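Long-range contacts in metallo-beta-lactamase (Serratia marcescens, PDB 6K4X), which hydrolyses the beta-lactam ring of antibiotics as a zinc-dependent enzyme of subclass B3, caught here with a sulfanylbenzoic acid inhibitor bound at its zinc site: residues His19-Gly24 / Gln49-Asn54; Gly36-Asp41 / Leu140-His145; Ser70-Glu75 / Gly149-Gly154. All coordinates share one frame; numbering follows the deposited sequence.

Contact 1 (His19-Gly24 / Gln49-Asn54); sequences HYVGTG and QVVAAN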
loop_
_atom_site.group_PDB
_atom_site.type_symbol
_atom_site.label_atom_id
_atom_site.label_comp_id
_atom_site.label_asym_id
_atom_site.label_seq_id
_atom_site.Cartn_x
_atom_site.Cartn_y
_atom_site.Cartn_z
ATOM N N HIS A 19 -4.131 -10.033 -7.665
ATOM C CA HIS A 19 -3.070 -11.026 -7.401
ATOM C C HIS A 19 -2.051 -10.435 -6.425
ATOM O O HIS A 19 -1.626 -9.276 -6.612
ATOM C CB HIS A 19 -2.348 -11.426 -8.694
ATOM C CG HIS A 19 -3.274 -11.654 -9.838
ATOM N ND1 HIS A 19 -4.026 -12.802 -9.970
ATOM C CD2 HIS A 19 -3.623 -10.839 -10.852
ATOM C CE1 HIS A 19 -4.766 -12.683 -11.066
ATOM N NE2 HIS A 19 -4.554 -11.480 -11.613
ATOM N N TYR A 20 -1.650 -11.198 -5.415
ATOM C CA TYR A 20 -0.553 -10.825 -4.567
ATOM C C TYR A 20 0.753 -11.193 -5.264
ATOM O O TYR A 20 0.950 -12.349 -5.624
ATOM C CB TYR A 20 -0.657 -11.529 -3.220
ATOM C CG TYR A 20 0.364 -11.079 -2.208
ATOM C CD1 TYR A 20 1.662 -11.564 -2.222
ATOM C CD2 TYR A 20 0.027 -10.138 -1.245
ATOM C CE1 TYR A 20 2.584 -11.140 -1.280
ATOM C CE2 TYR A 20 0.940 -9.721 -0.292
ATOM C CZ TYR A 20 2.230 -10.212 -0.315
ATOM O OH TYR A 20 3.118 -9.800 0.642
ATOM N N VAL A 21 1.626 -10.192 -5.450
ATOM C CA VAL A 21 2.893 -10.363 -6.114
ATOM C C VAL A 21 4.044 -9.794 -5.280
ATOM O O VAL A 21 5.155 -9.629 -5.792
ATOM C CB VAL A 21 2.891 -9.763 -7.530
ATOM C CG1 VAL A 21 1.951 -10.519 -8.449
ATOM C CG2 VAL A 21 2.603 -8.274 -7.536
ATOM N N GLY A 22 3.794 -9.473 -4.005
ATOM C CA GLY A 22 4.814 -8.921 -3.136
ATOM C C GLY A 22 5.777 -9.962 -2.584
ATOM O O GLY A 22 5.893 -11.108 -3.040
ATOM N N THR A 23 6.528 -9.509 -1.579
ATOM C CA THR A 23 7.507 -10.329 -0.901
ATOM C C THR A 23 6.838 -11.027 0.281
ATOM O O THR A 23 5.651 -10.887 0.548
ATOM C CB THR A 23 8.692 -9.463 -0.457
ATOM O OG1 THR A 23 8.145 -8.475 0.432
ATOM C CG2 THR A 23 9.420 -8.827 -1.618
ATOM N N GLY A 24 7.631 -11.800 1.025
ATOM C CA GLY A 24 7.111 -12.441 2.219
ATOM C C GLY A 24 6.662 -11.439 3.262
ATOM O O GLY A 24 5.800 -11.755 4.088
ATOM N N GLN A 49 13.124 -7.320 -7.673
ATOM C CA GLN A 49 13.415 -8.513 -8.491
ATOM C C GLN A 49 12.421 -9.631 -8.179
ATOM O O GLN A 49 12.119 -10.451 -9.062
ATOM C CB GLN A 49 14.856 -8.990 -8.265
ATOM C CG GLN A 49 15.891 -7.912 -8.554
ATOM C CD GLN A 49 15.695 -7.233 -9.889
ATOM O OE1 GLN A 49 15.707 -6.001 -10.000
ATOM N NE2 GLN A 49 15.508 -8.031 -10.925
ATOM N N VAL A 50 11.957 -9.699 -6.925
ATOM C CA VAL A 50 10.932 -10.643 -6.523
ATOM C C VAL A 50 9.592 -10.287 -7.179
ATOM O O VAL A 50 8.936 -11.155 -7.762
ATOM C CB VAL A 50 10.855 -10.715 -4.988
ATOM C CG1 VAL A 50 9.671 -11.509 -4.508
ATOM C CG2 VAL A 50 12.144 -11.250 -4.382
ATOM N N VAL A 51 9.186 -9.017 -7.070
ATOM C CA VAL A 51 7.936 -8.587 -7.639
ATOM C C VAL A 51 7.912 -8.846 -9.152
ATOM O O VAL A 51 6.933 -9.321 -9.693
ATOM C CB VAL A 51 7.685 -7.107 -7.333
ATOM C CG1 VAL A 51 6.461 -6.586 -8.056
ATOM C CG2 VAL A 51 7.577 -6.861 -5.848
ATOM N N ALA A 52 9.012 -8.517 -9.846
ATOM C CA ALA A 52 9.071 -8.711 -11.286
ATOM C C ALA A 52 8.894 -10.185 -11.651
ATOM O O ALA A 52 8.115 -10.512 -12.564
ATOM C CB ALA A 52 10.360 -8.148 -11.829
ATOM N N ALA A 53 9.635 -11.061 -10.969
ATOM C CA ALA A 53 9.528 -12.480 -11.241
ATOM C C ALA A 53 8.116 -12.980 -10.923
ATOM O O ALA A 53 7.577 -13.858 -11.610
ATOM C CB ALA A 53 10.564 -13.227 -10.444
ATOM N N ASN A 54 7.510 -12.437 -9.863
ATOM C CA ASN A 54 6.203 -12.845 -9.439
ATOM C C ASN A 54 5.152 -12.484 -10.494
ATOM O O ASN A 54 4.239 -13.263 -10.754
ATOM C CB ASN A 54 5.874 -12.251 -8.073
ATOM C CG ASN A 54 6.607 -12.908 -6.921
ATOM O OD1 ASN A 54 7.192 -13.988 -7.072
ATOM N ND2 ASN A 54 6.535 -12.299 -5.746
#

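Contact 2 (Gly36-Asp41 / Leu140-His145); sequences GHILVD and LAVKAH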
loop_
_atom_site.group_PDB
_atom_site.type_symbol
_atom_site.label_atom_id
_atom_site.label_comp_id
_atom_site.label_asym_id
_atom_site.label_seq_id
_atom_site.Cartn_x
_atom_site.Cartn_y
_atom_site.Cartn_z
ATOM N N GLY A 36 -3.932 -4.372 -20.041
ATOM C CA GLY A 36 -2.833 -3.868 -19.255
ATOM C C GLY A 36 -3.162 -3.863 -17.775
ATOM O O GLY A 36 -4.325 -4.087 -17.372
ATOM N N HIS A 37 -2.121 -3.667 -16.956
ATOM C CA HIS A 37 -2.181 -3.952 -15.542
ATOM C C HIS A 37 -1.768 -2.740 -14.710
ATOM O O HIS A 37 -1.049 -1.852 -15.183
ATOM C CB HIS A 37 -1.267 -5.123 -15.166
ATOM C CG HIS A 37 -1.266 -6.223 -16.170
ATOM N ND1 HIS A 37 -2.432 -6.850 -16.584
ATOM C CD2 HIS A 37 -0.252 -6.752 -16.881
ATOM C CE1 HIS A 37 -2.103 -7.739 -17.496
ATOM N NE2 HIS A 37 -0.789 -7.689 -17.711
ATOM N N ILE A 38 -2.223 -2.763 -13.451
ATOM C CA ILE A 38 -1.830 -1.787 -12.446
ATOM C C ILE A 38 -1.109 -2.541 -11.335
ATOM O O ILE A 38 -1.627 -3.542 -10.841
ATOM C CB ILE A 38 -3.055 -1.028 -11.924
ATOM C CG1 ILE A 38 -3.703 -0.236 -13.064
ATOM C CG2 ILE A 38 -2.681 -0.140 -10.744
ATOM C CD1 ILE A 38 -5.002 0.446 -12.700
ATOM N N LEU A 39 0.060 -2.040 -10.927
ATOM C CA LEU A 39 0.798 -2.572 -9.796
ATOM C C LEU A 39 0.665 -1.609 -8.629
ATOM O O LEU A 39 0.846 -0.398 -8.820
ATOM C CB LEU A 39 2.268 -2.726 -10.186
ATOM C CG LEU A 39 3.216 -3.171 -9.069
ATOM C CD1 LEU A 39 2.891 -4.584 -8.608
ATOM C CD2 LEU A 39 4.654 -3.086 -9.537
ATOM N N VAL A 40 0.372 -2.144 -7.443
ATOM C CA VAL A 40 0.344 -1.347 -6.236
ATOM C C VAL A 40 1.557 -1.718 -5.392
ATOM O O VAL A 40 1.684 -2.878 -4.965
ATOM C CB VAL A 40 -0.948 -1.558 -5.429
ATOM C CG1 VAL A 40 -0.981 -0.614 -4.243
ATOM C CG2 VAL A 40 -2.170 -1.401 -6.316
ATOM N N ASP A 41 2.447 -0.734 -5.240
ATOM C CA ASP A 41 3.683 -0.747 -4.459
ATOM C C ASP A 41 4.781 -1.568 -5.146
ATOM O O ASP A 41 4.538 -2.351 -6.061
ATOM C CB ASP A 41 3.480 -1.118 -2.992
ATOM C CG ASP A 41 3.013 0.059 -2.164
ATOM O OD1 ASP A 41 3.134 1.233 -2.633
ATOM O OD2 ASP A 41 2.531 -0.199 -1.041
ATOM N N LEU A 140 -10.208 -1.339 -15.837
ATOM C CA LEU A 140 -9.798 -1.153 -14.450
ATOM C C LEU A 140 -10.122 0.262 -13.992
ATOM O O LEU A 140 -9.902 1.222 -14.715
ATOM C CB LEU A 140 -8.306 -1.425 -14.313
ATOM C CG LEU A 140 -7.831 -2.784 -14.808
ATOM C CD1 LEU A 140 -6.339 -2.929 -14.549
ATOM C CD2 LEU A 140 -8.621 -3.916 -14.172
ATOM N N ALA A 141 -10.559 0.368 -12.731
ATOM C CA ALA A 141 -10.882 1.649 -12.126
ATOM C C ALA A 141 -10.494 1.612 -10.649
ATOM O O ALA A 141 -11.151 0.937 -9.853
ATOM C CB ALA A 141 -12.353 1.948 -12.288
ATOM N N VAL A 142 -9.431 2.310 -10.296
ATOM C CA VAL A 142 -8.887 2.319 -8.951
ATOM C C VAL A 142 -9.060 3.722 -8.369
ATOM O O VAL A 142 -8.658 4.710 -8.998
ATOM C CB VAL A 142 -7.406 1.919 -8.939
ATOM C CG1 VAL A 142 -6.849 2.047 -7.540
ATOM C CG2 VAL A 142 -7.191 0.527 -9.488
ATOM N N LYS A 143 -9.624 3.821 -7.166
ATOM C CA LYS A 143 -9.837 5.119 -6.537
ATOM C C LYS A 143 -8.739 5.374 -5.499
ATOM O O LYS A 143 -8.349 4.467 -4.757
ATOM C CB LYS A 143 -11.214 5.173 -5.876
ATOM C CG LYS A 143 -11.520 6.464 -5.136
ATOM C CD LYS A 143 -12.968 6.612 -4.741
ATOM C CE LYS A 143 -13.917 6.654 -5.918
ATOM N NZ LYS A 143 -15.321 6.732 -5.455
ATOM N N ALA A 144 -8.244 6.614 -5.479
ATOM C CA ALA A 144 -7.300 7.094 -4.485
ATOM C C ALA A 144 -8.068 7.677 -3.308
ATOM O O ALA A 144 -8.949 8.509 -3.489
ATOM C CB ALA A 144 -6.421 8.151 -5.109
ATOM N N HIS A 145 -7.687 7.296 -2.098
ATOM C CA HIS A 145 -8.202 7.886 -0.861
ATOM C C HIS A 145 -7.032 8.435 -0.058
ATOM O O HIS A 145 -6.139 7.695 0.325
ATOM C CB HIS A 145 -8.951 6.866 -0.004
ATOM C CG HIS A 145 -10.059 6.206 -0.732
ATOM N ND1 HIS A 145 -11.378 6.570 -0.562
ATOM C CD2 HIS A 145 -10.049 5.158 -1.583
ATOM C CE1 HIS A 145 -12.127 5.784 -1.315
ATOM N NE2 HIS A 145 -11.338 4.921 -1.950
#

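Contact 3 (Ser70-Glu75 / Gly149-Gly154); sequences STHSHE and GHTEGG. With ZN (zinc ion), chain B; D0U (4-azanyl-2-sulfanyl-benzoic acid), chain E.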
loop_
_atom_site.group_PDB
_atom_site.type_symbol
_atom_site.label_atom_id
_atom_site.label_comp_id
_atom_site.label_asym_id
_atom_site.label_seq_id
_atom_site.Cartn_x
_atom_site.Cartn_y
_atom_site.Cartn_z
ATOM N N SER A 70 1.541 4.120 -5.466
ATOM C CA SER A 70 2.303 4.128 -4.226
ATOM C C SER A 70 1.367 4.375 -3.051
ATOM O O SER A 70 0.613 5.366 -3.050
ATOM C CB SER A 70 3.367 5.190 -4.290
ATOM O OG SER A 70 4.058 5.319 -3.045
ATOM N N THR A 71 1.454 3.536 -2.017
ATOM C CA THR A 71 0.805 3.838 -0.728
ATOM C C THR A 71 1.554 4.983 -0.032
ATOM O O THR A 71 1.028 6.083 0.135
ATOM C CB THR A 71 0.712 2.607 0.186
ATOM O OG1 THR A 71 2.019 2.044 0.337
ATOM C CG2 THR A 71 -0.273 1.575 -0.324
ATOM N N HIS A 72 2.801 4.728 0.380
ATOM C CA HIS A 72 3.602 5.788 0.936
ATOM C C HIS A 72 5.084 5.549 0.671
ATOM O O HIS A 72 5.534 4.454 0.341
ATOM C CB HIS A 72 3.317 6.032 2.430
ATOM C CG HIS A 72 3.877 5.007 3.355
ATOM N ND1 HIS A 72 3.171 3.912 3.757
ATOM C CD2 HIS A 72 5.077 4.926 3.984
ATOM C CE1 HIS A 72 3.896 3.210 4.613
ATOM N NE2 HIS A 72 5.112 3.795 4.770
ATOM N N SER A 73 5.839 6.635 0.857
ATOM C CA SER A 73 7.201 6.788 0.362
ATOM C C SER A 73 8.241 6.484 1.440
ATOM O O SER A 73 9.069 7.342 1.766
ATOM C CB SER A 73 7.341 8.182 -0.174
ATOM O OG SER A 73 6.860 9.149 0.757
ATOM N N HIS A 74 8.210 5.236 1.944
ATOM C CA HIS A 74 9.314 4.703 2.743
ATOM C C HIS A 74 9.913 3.517 1.997
ATOM O O HIS A 74 9.270 2.920 1.136
ATOM C CB HIS A 74 8.861 4.257 4.134
ATOM C CG HIS A 74 8.411 5.393 4.985
ATOM N ND1 HIS A 74 7.524 5.259 6.010
ATOM C CD2 HIS A 74 8.798 6.686 4.970
ATOM C CE1 HIS A 74 7.364 6.440 6.567
ATOM N NE2 HIS A 74 8.128 7.323 5.961
ATOM N N GLU A 75 11.166 3.220 2.319
ATOM C CA GLU A 75 11.977 2.267 1.567
ATOM C C GLU A 75 11.340 0.879 1.483
ATOM O O GLU A 75 11.627 0.146 0.537
ATOM C CB GLU A 75 13.378 2.196 2.159
ATOM C CG GLU A 75 13.454 1.500 3.513
ATOM C CD GLU A 75 14.815 1.267 4.159
ATOM O OE1 GLU A 75 15.757 0.941 3.427
ATOM O OE2 GLU A 75 14.923 1.385 5.407
ATOM N N GLY A 149 -0.771 10.866 7.562
ATOM C CA GLY A 149 -0.468 10.800 8.957
ATOM C C GLY A 149 0.837 10.090 9.205
ATOM O O GLY A 149 1.745 10.634 9.811
ATOM N N HIS A 150 0.958 8.857 8.721
ATOM C CA HIS A 150 2.262 8.160 8.670
ATOM C C HIS A 150 3.216 8.884 7.713
ATOM O O HIS A 150 4.424 8.948 7.977
ATOM C CB HIS A 150 2.024 6.693 8.365
ATOM C CG HIS A 150 3.239 5.847 8.308
ATOM N ND1 HIS A 150 3.782 5.292 9.427
ATOM C CD2 HIS A 150 3.963 5.398 7.263
ATOM C CE1 HIS A 150 4.799 4.509 9.063
ATOM N NE2 HIS A 150 4.968 4.594 7.737
ATOM N N THR A 151 2.649 9.399 6.618
ATOM C CA THR A 151 3.314 10.318 5.712
ATOM C C THR A 151 2.255 11.297 5.232
ATOM O O THR A 151 1.061 10.978 5.245
ATOM C CB THR A 151 3.959 9.643 4.479
ATOM O OG1 THR A 151 2.926 9.149 3.612
ATOM C CG2 THR A 151 4.977 8.579 4.811
ATOM N N GLU A 152 2.678 12.469 4.761
ATOM C CA GLU A 152 1.678 13.446 4.349
ATOM C C GLU A 152 0.939 13.011 3.080
ATOM O O GLU A 152 -0.246 13.327 2.918
ATOM C CB GLU A 152 2.340 14.798 4.082
ATOM C CG GLU A 152 2.781 15.557 5.315
ATOM C CD GLU A 152 3.162 17.005 5.078
ATOM O OE1 GLU A 152 3.144 17.428 3.916
ATOM O OE2 GLU A 152 3.454 17.711 6.077
ATOM N N GLY A 153 1.620 12.280 2.186
ATOM C CA GLY A 153 1.006 11.921 0.905
ATOM C C GLY A 153 0.493 10.490 0.846
ATOM O O GLY A 153 0.262 9.981 -0.243
ATOM N N GLY A 154 0.229 9.862 1.989
ATOM C CA GLY A 154 -0.249 8.474 2.000
ATOM C C GLY A 154 -1.556 8.326 1.261
ATOM O O GLY A 154 -2.462 9.149 1.457
HETATM ZN ZN ZN B . 6.238 3.702 6.446
HETATM O O2 D0U E . 4.492 1.004 7.345
HETATM C C7 D0U E . 4.500 1.043 8.595
HETATM O O1 D0U E . 3.440 0.934 9.276
HETATM C C3 D0U E . 5.766 1.240 9.352
HETATM C C2 D0U E . 5.693 1.011 10.753
HETATM C C4 D0U E . 6.986 1.614 8.760
HETATM S S1 D0U E . 7.354 1.832 7.108
HETATM C C5 D0U E . 8.089 1.784 9.626
HETATM C C6 D0U E . 8.017 1.579 11.005
HETATM N N1 D0U E . 9.136 1.721 11.815
HETATM C C1 D0U E . 6.829 1.173 11.545
HETATM O O HOH W 1 0.939 8.003 -2.196
#

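Contact 1 (His19-Gly24 / Gln49-Asn54)
Asn54 reaches from helix 47-57 to the turn that follows strand 18-20 and makes the one hydrogen bond between the two segments, from ND2 to Val21 O at 3.0 Å. The N-H points almost straight at the oxygen, 171°, and that oxygen lies in the amide plane of Asn54, yet the donor stands above the peptide plane of Val21 and meets the carbonyl from over its flat side. Gly22 O is just as near to ND2, but its angle is too poor for a bond.

A CA-H...O contact adds to the polar set. Val51 CA lies 3.5 Å from Val21 O, so one carbonyl receives both the amide of Asn54 and a backbone C-H from about one turn of helix earlier.

The rest is apolar. Val21 sets its CB against Asn54 CB at 3.9 Å, and its CG2 faces Val51 CG1. Further along, Thr23 crosses Val50 at about a right angle, its CG2 4.0 Å from Val50 CG1. A chi1 of 60° places Thr23 OG1 between the backbone N and the carbonyl carbon, where it bonds to Trp5 O and Ile26 N; CG2, anti to the carbonyl carbon, is the branch that meets Val50.

Within the turn, Tyr20 OH donates to Thr23 O at 2.8 Å, coming almost head-on to the carbonyl (161°), which ties the loop back onto its own strand.

The arrangement is that of an outer helix laid on one face of a sheet and clipped to a strand-end loop, part of the alpha-beta/beta-alpha sandwich of the metallo-beta-lactamase superfamily.

Contact 2 (Gly36-Asp41 / Leu140-His145)
Ile38 holds CG1 anti to its carbonyl carbon (chi1 -63°), and with chi2 at 174° CD1 continues outward, anti to CA, toward the facing strand, where Leu140 and Val142 meet it. In Val142 the same relation to the carbonyl carbon falls to CG2, the methyl that touches Ile38. The two side chains come tip to tip, Ile38 CD1 against Val142 CG2 at 3.9 Å.

Leu140 goes by differently: it and Ile38 slide past each other in opposite directions, with Leu140 CD1 4.1 Å from Ile38 CG1. The same methyl carries on to the backbone beyond, Leu140 CD1 lying 3.7 Å from Gly36 O, an oxygen that accepts a bond from Ser33 OG.

Strands 37-40 and 140-146 belong to different sheets, and this is the face-to-face interior of the alpha-beta/beta-alpha sandwich. The short strand axes pass 8.9 Å apart and run in nearly the same direction, 27° from parallel, a spacing bridged mainly by the side chains of Ile38, Leu140 and Val142.

Neighbouring strands close the layer: Leu31 packs on Leu140 and Val142, and Leu69 touches both Ile38 and Val142. From the second sheet, Trp157 lies against Val142.

Contact 3 (Ser70-Glu75 / Gly149-Gly154)
His72 offers one face of its imidazole to the edge of His150, whose CD2 lies 3.2 Å above the plane and toward the rim, an offset edge-to-face pair with ring planes at 75°. Its chi1 of 75° puts CG between the backbone N and the carbonyl carbon, whereas His150 CG is anti to its own N.

A zinc ion gathers the nitrogens. The zinc is bound by His72 NE2 at 2.0 Å, His74 ND1 at 2.1 Å and His150 NE2 at 2.0 Å. The sulfur S1 of the inhibitor takes the fourth place on the zinc, 2.3 Å from the metal. His74 thus coordinates through the other ring nitrogen, and His150 NE2 lies at its edge. The inhibitor ring also comes near His150, with C3 3.4 Å from His150 CE1.

Second-shell bonds fix the rotation of each imidazole: His72 ND1 pairs with Asp174, His74 NE2 with Asp111, and His150 ND1 with Thr177 O. The two carboxylates would be expected to make their histidines stronger donors to the metal.

Thr151 backs the cluster. Its CG2 meets the His74 ring tip to tip, 3.6 Å from His74 NE2, while OG1 rests against His72 CB and is bonded to Asn98. Behind the rings the backbones close up through a CA-H...O contact from Gly154 to Thr71 O, and a water lying between Ser70 O and Gly153 O links the two chains of backbone.

Two histidines from the HxHxDH motif and one from a loop far along the chain make the three-histidine zinc site of subclass B1 and most B3 metallo-beta-lactamases; Asp76, His77 and His215 hold the second zinc nearby.

Overall arrangement
All three contacts are buried, though contact 1 lies toward the outside of the fold, where Val50 is partly exposed. Contacts 1 and 2 share a sheet: Leu39 of strand 37-40 packs on Val21 and Val51, so contact 1 joins an outer helix to one side of that sheet while contact 2 joins the other side to the second sheet. Contact 3 follows from contact 2 at the strand ends, where Asp41 OD2 and Thr71 OG1 probably share a hydrogen bond. The chemistry changes accordingly, from a mixed amide and valine seam, through largely apolar side chains between the sheets, to metal coordination in the loops. Contacts 1 and 3 do not touch.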